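Local structure of ferrichrome ABC transporter substrate-binding protein (Staphylococcus pseudintermedius, 5FLY) at residues 157-162 / 189-194; 217-222 / 239-244. The protein probably binds iron-loaded ferrichrome as the extracellular substrate-binding component of an ABC transporter for siderophore uptake. All blocks are in the same frame, centred on the assembly; numbering follows the deposited sequence.

Contact 1 of 2, residues 157-162 / 189-194; sequences SVTIFE and QMPKAL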
loop_
_atom_site.group_PDB
_atom_site.type_symbol
_atom_site.label_atom_id
_atom_site.label_comp_id
_atom_site.label_asym_id
_atom_site.label_seq_id
_atom_site.Cartn_x
_atom_site.Cartn_y
_atom_site.Cartn_z
ATOM N N SER A 157 -6.695 19.980 0.296
ATOM C CA SER A 157 -6.018 19.057 -0.601
ATOM C C SER A 157 -4.673 18.626 -0.025
ATOM O O SER A 157 -4.099 19.291 0.835
ATOM C CB SER A 157 -5.793 19.674 -1.979
ATOM O OG SER A 157 -4.808 20.700 -1.936
ATOM N N VAL A 158 -4.172 17.501 -0.510
ATOM C CA VAL A 158 -2.898 16.968 -0.013
ATOM C C VAL A 158 -2.117 16.352 -1.171
ATOM O O VAL A 158 -2.685 15.840 -2.144
ATOM C CB VAL A 158 -3.118 15.938 1.130
ATOM C CG1 VAL A 158 -3.969 14.794 0.678
ATOM C CG2 VAL A 158 -1.776 15.441 1.695
ATOM N N THR A 159 -0.801 16.479 -1.056
ATOM C CA THR A 159 0.170 15.919 -1.979
ATOM C C THR A 159 1.108 15.010 -1.213
ATOM O O THR A 159 1.575 15.391 -0.132
ATOM C CB THR A 159 0.988 17.036 -2.653
ATOM O OG1 THR A 159 0.108 17.852 -3.437
ATOM C CG2 THR A 159 2.126 16.453 -3.519
ATOM N N ILE A 160 1.364 13.812 -1.745
ATOM C CA ILE A 160 2.356 12.909 -1.168
ATOM C C ILE A 160 3.550 12.832 -2.091
ATOM O O ILE A 160 3.431 12.374 -3.234
ATOM C CB ILE A 160 1.816 11.469 -0.941
ATOM C CG1 ILE A 160 0.487 11.475 -0.187
ATOM C CG2 ILE A 160 2.844 10.642 -0.184
ATOM C CD1 ILE A 160 -0.281 10.193 -0.335
ATOM N N PHE A 161 4.688 13.303 -1.602
ATOM C CA PHE A 161 5.967 13.049 -2.246
ATOM C C PHE A 161 6.715 11.929 -1.516
ATOM O O PHE A 161 6.578 11.764 -0.296
ATOM C CB PHE A 161 6.829 14.300 -2.272
ATOM C CG PHE A 161 6.288 15.417 -3.147
ATOM C CD1 PHE A 161 6.047 15.234 -4.510
ATOM C CD2 PHE A 161 6.056 16.669 -2.597
ATOM C CE1 PHE A 161 5.568 16.292 -5.293
ATOM C CE2 PHE A 161 5.576 17.718 -3.367
ATOM C CZ PHE A 161 5.336 17.533 -4.718
ATOM N N GLU A 162 7.483 11.138 -2.262
ATOM C CA GLU A 162 8.451 10.244 -1.627
ATOM C C GLU A 162 9.849 10.522 -2.146
ATOM O O GLU A 162 10.071 10.604 -3.355
ATOM C CB GLU A 162 8.112 8.767 -1.857
ATOM C CG GLU A 162 9.194 7.824 -1.314
ATOM C CD GLU A 162 8.796 6.364 -1.316
ATOM O OE1 GLU A 162 7.739 6.014 -1.902
ATOM O OE2 GLU A 162 9.550 5.563 -0.724
ATOM N N GLN A 189 -8.806 16.055 -0.739
ATOM C CA GLN A 189 -8.726 16.283 -2.169
ATOM C C GLN A 189 -7.326 16.084 -2.708
ATOM O O GLN A 189 -6.332 16.288 -2.012
ATOM C CB GLN A 189 -9.189 17.696 -2.520
ATOM C CG GLN A 189 -10.540 18.086 -1.934
ATOM C CD GLN A 189 -11.607 17.034 -2.143
ATOM O OE1 GLN A 189 -12.150 16.480 -1.179
ATOM N NE2 GLN A 189 -11.926 16.757 -3.402
ATOM N N MET A 190 -7.268 15.684 -3.967
ATOM C CA MET A 190 -6.013 15.626 -4.696
ATOM C C MET A 190 -5.969 16.793 -5.670
ATOM O O MET A 190 -6.922 16.997 -6.422
ATOM C CB MET A 190 -5.870 14.305 -5.439
ATOM C CG MET A 190 -4.540 14.163 -6.164
ATOM S SD MET A 190 -4.440 12.572 -6.986
ATOM C CE MET A 190 -4.054 11.521 -5.585
ATOM N N PRO A 191 -4.865 17.570 -5.657
ATOM C CA PRO A 191 -4.737 18.662 -6.625
ATOM C C PRO A 191 -4.899 18.147 -8.050
ATOM O O PRO A 191 -4.398 17.062 -8.381
ATOM C CB PRO A 191 -3.325 19.189 -6.379
ATOM C CG PRO A 191 -3.034 18.826 -4.959
ATOM C CD PRO A 191 -3.706 17.505 -4.746
ATOM N N LYS A 192 -5.621 18.905 -8.867
ATOM C CA LYS A 192 -5.927 18.482 -10.235
ATOM C C LYS A 192 -4.693 18.072 -11.047
ATOM O O LYS A 192 -4.720 17.055 -11.744
ATOM C CB LYS A 192 -6.679 19.600 -10.959
ATOM C CG LYS A 192 -6.989 19.329 -12.433
ATOM C CD LYS A 192 -7.817 18.082 -12.643
ATOM C CE LYS A 192 -8.344 17.992 -14.068
ATOM N NZ LYS A 192 -9.019 16.692 -14.303
ATOM N N ALA A 193 -3.612 18.839 -10.952
ATOM C CA ALA A 193 -2.431 18.548 -11.764
ATOM C C ALA A 193 -1.822 17.212 -11.369
ATOM O O ALA A 193 -1.300 16.476 -12.210
ATOM C CB ALA A 193 -1.402 19.654 -11.638
ATOM N N LEU A 194 -1.885 16.921 -10.076
ATOM C CA LEU A 194 -1.349 15.688 -9.521
ATOM C C LEU A 194 -2.232 14.507 -9.931
ATOM O O LEU A 194 -1.737 13.447 -10.297
ATOM C CB LEU A 194 -1.258 15.798 -7.998
ATOM C CG LEU A 194 -0.795 14.540 -7.267
ATOM C CD1 LEU A 194 0.514 14.003 -7.851
ATOM C CD2 LEU A 194 -0.636 14.826 -5.777
#
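S157 and Q189 join their backbones in a single beta bridge, with V158 N donating to Q189 O at 2.9 Å and a C=O...N angle of 165°, nearly collinear with the carbonyl. The same oxygen also receives a CA-H...O contact from S157 CA at 3.1 Å, so it sits against both the N-H of V158 and the CA of the residue before it. S157 CB packs beside it, 4.0 Å from Q189 CB. One residue further along, the carbonyl of V158 faces the proline ring: P191 CD approaches V158 O to 3.3 Å, while the hydroxyl of Y183 hydrogen-bonds to that oxygen. In the mixed sheet of this lobe, strand 158-164 lies between 167-171 and 218-223. S157, T159 and F161 use their backbones on the 218-223 edge, whereas V158 turns its N-H and C=O to the other one, where Q189 and P191 meet the start of the strand. P191 holds the N-cap position of helix 192-198, two residues after the bridged Q189. The T159 side chain touches both the proline and the helix from one face of the sheet. Its OG1 lies anti to the carbonyl carbon (chi1 -63°), which places it 3.6 Å from P191 CG, although its polar partner is the backbone oxygen of Y214. The methyl CG2, anti to the backbone N, meets L194 CD2 at 3.9 Å, the two side chains meeting at a slant. That methyl also rests on one face of the F161 ring, displaced toward its rim. L194 reaches back from the first turn of the helix, and it packs on A170 of strand 167-171 as well.

Contact 2 of 2, residues 217-222 / 239-244; sequences DVIITA and QNLEAV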
loop_
_atom_site.group_PDB
_atom_site.type_symbol
_atom_site.label_atom_id
_atom_site.label_comp_id
_atom_site.label_asym_id
_atom_site.label_seq_id
_atom_site.Cartn_x
_atom_site.Cartn_y
_atom_site.Cartn_z
ATOM N N ASP A 217 -2.652 21.840 -0.459
ATOM C CA ASP A 217 -2.765 22.599 0.786
ATOM C C ASP A 217 -1.870 22.035 1.883
ATOM O O ASP A 217 -1.392 22.770 2.761
ATOM C CB ASP A 217 -4.217 22.615 1.261
ATOM C CG ASP A 217 -5.135 23.311 0.281
ATOM O OD1 ASP A 217 -4.699 24.311 -0.328
ATOM O OD2 ASP A 217 -6.277 22.843 0.105
ATOM N N VAL A 218 -1.660 20.723 1.815
ATOM C CA VAL A 218 -0.848 19.976 2.769
ATOM C C VAL A 218 0.134 19.147 1.949
ATOM O O VAL A 218 -0.253 18.548 0.939
ATOM C CB VAL A 218 -1.697 19.054 3.667
ATOM C CG1 VAL A 218 -0.806 18.196 4.557
ATOM C CG2 VAL A 218 -2.689 19.864 4.504
ATOM N N ILE A 219 1.401 19.128 2.364
ATOM C CA ILE A 219 2.410 18.334 1.673
ATOM C C ILE A 219 3.095 17.374 2.622
ATOM O O ILE A 219 3.708 17.770 3.603
ATOM C CB ILE A 219 3.480 19.203 1.004
ATOM C CG1 ILE A 219 2.836 20.231 0.075
ATOM C CG2 ILE A 219 4.491 18.298 0.243
ATOM C CD1 ILE A 219 3.819 21.248 -0.452
ATOM N N ILE A 220 2.997 16.101 2.284
ATOM C CA ILE A 220 3.559 15.045 3.089
ATOM C C ILE A 220 4.688 14.417 2.307
ATOM O O ILE A 220 4.499 14.034 1.156
ATOM C CB ILE A 220 2.511 14.004 3.460
ATOM C CG1 ILE A 220 1.394 14.662 4.287
ATOM C CG2 ILE A 220 3.168 12.837 4.208
ATOM C CD1 ILE A 220 0.168 13.785 4.462
ATOM N N THR A 221 5.861 14.344 2.942
ATOM C CA THR A 221 7.040 13.713 2.353
ATOM C C THR A 221 7.374 12.402 3.063
ATOM O O THR A 221 7.692 12.377 4.251
ATOM C CB THR A 221 8.255 14.646 2.400
ATOM O OG1 THR A 221 7.961 15.810 1.627
ATOM C CG2 THR A 221 9.518 13.957 1.836
ATOM N N ALA A 222 7.286 11.316 2.309
ATOM C CA ALA A 222 7.687 10.004 2.789
ATOM C C ALA A 222 9.168 9.822 2.526
ATOM O O ALA A 222 9.608 9.958 1.386
ATOM C CB ALA A 222 6.890 8.920 2.114
ATOM N N GLN A 239 10.150 26.809 -0.251
ATOM C CA GLN A 239 9.845 27.727 0.829
ATOM C C GLN A 239 8.706 28.670 0.473
ATOM O O GLN A 239 8.022 29.183 1.357
ATOM C CB GLN A 239 11.084 28.513 1.197
ATOM C CG GLN A 239 12.161 27.617 1.759
ATOM C CD GLN A 239 13.340 28.398 2.207
ATOM O OE1 GLN A 239 14.469 28.162 1.775
ATOM N NE2 GLN A 239 13.090 29.366 3.069
ATOM N N ASN A 240 8.491 28.881 -0.818
ATOM C CA ASN A 240 7.438 29.782 -1.256
ATOM C C ASN A 240 6.096 29.086 -1.517
ATOM O O ASN A 240 5.105 29.759 -1.813
ATOM C CB ASN A 240 7.912 30.537 -2.491
ATOM C CG ASN A 240 8.819 31.709 -2.131
ATOM O OD1 ASN A 240 8.371 32.852 -2.062
ATOM N ND2 ASN A 240 10.088 31.421 -1.861
ATOM N N LEU A 241 6.040 27.763 -1.373
ATOM C CA LEU A 241 4.762 27.057 -1.491
ATOM C C LEU A 241 3.830 27.451 -0.355
ATOM O O LEU A 241 4.261 27.607 0.784
ATOM C CB LEU A 241 4.964 25.541 -1.481
ATOM C CG LEU A 241 5.784 25.027 -2.660
ATOM C CD1 LEU A 241 6.071 23.568 -2.501
ATOM C CD2 LEU A 241 5.048 25.281 -3.974
ATOM N N GLU A 242 2.546 27.581 -0.666
ATOM C CA GLU A 242 1.570 27.993 0.330
ATOM C C GLU A 242 1.534 26.981 1.487
ATOM O O GLU A 242 1.433 27.371 2.653
ATOM C CB GLU A 242 0.187 28.156 -0.309
ATOM C CG GLU A 242 -0.860 28.789 0.606
ATOM C CD GLU A 242 -0.645 30.287 0.840
ATOM O OE1 GLU A 242 0.218 30.892 0.161
ATOM O OE2 GLU A 242 -1.349 30.863 1.706
ATOM N N ALA A 243 1.647 25.687 1.188
ATOM C CA ALA A 243 1.614 24.689 2.260
ATOM C C ALA A 243 2.780 24.888 3.223
ATOM O O ALA A 243 2.620 24.775 4.427
ATOM C CB ALA A 243 1.643 23.289 1.698
ATOM N N VAL A 244 3.954 25.173 2.670
ATOM C CA VAL A 244 5.160 25.349 3.465
ATOM C C VAL A 244 5.070 26.666 4.251
ATOM O O VAL A 244 5.433 26.704 5.413
ATOM C CB VAL A 244 6.420 25.297 2.575
ATOM C CG1 VAL A 244 7.670 25.636 3.358
ATOM C CG2 VAL A 244 6.552 23.905 1.961
#
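A243 CB lies above the plane of the D217-V218 peptide, the flat group of this contact, in which no aromatic ring takes part. The methyl sits at the carbonyl-oxygen end of that peptide, 3.3 Å from D217 O. The same methyl also touches the side chain of I219, whose CG1 and CD1 are each 3.7 Å from it. CG1 of I219 lies anti to its own carbonyl carbon (chi1 -54°), and the extended second torsion (171°) carries CD1 onward to L241. There the two terminal methyls, I219 CD1 and L241 CD1, meet at 3.8 Å, with the side chains crossing at about a right angle. The contact belongs to a beta-alpha-beta crossover: the chain leaves strand 218-223, passes through helices 236-239 and 242-245, and returns as the parallel neighbour 249-253. L241 occupies the N-cap position of the short helix 242-245 and A243 its first turn; both direct CB toward the strand. W238 of the preceding helix also packs on I219, and F161 touches the same isoleucine from the neighbouring strand.

How the contacts relate
Contacts 1 and 2 lie about 10 Å apart, centre to centre, on strands 158-164 and 218-223, parallel neighbours in one sheet. The seam between these strands runs from S157 OG, 2.9 Å from D217 N, to F161 O, 2.7 Å from A222 N, both probable hydrogen bonds. Between these ends V158 CG2 packs on V218 O at 3.5 Å. Each contact sits near the start of its strand. The opposite end of 157-162 reaches the pocket: E162, which touches the bound polyether and is held by R177, Y171 and W258, packs its CG on A222 O. The L194 side chain of contact 1 remains about 12 Å from that ligand.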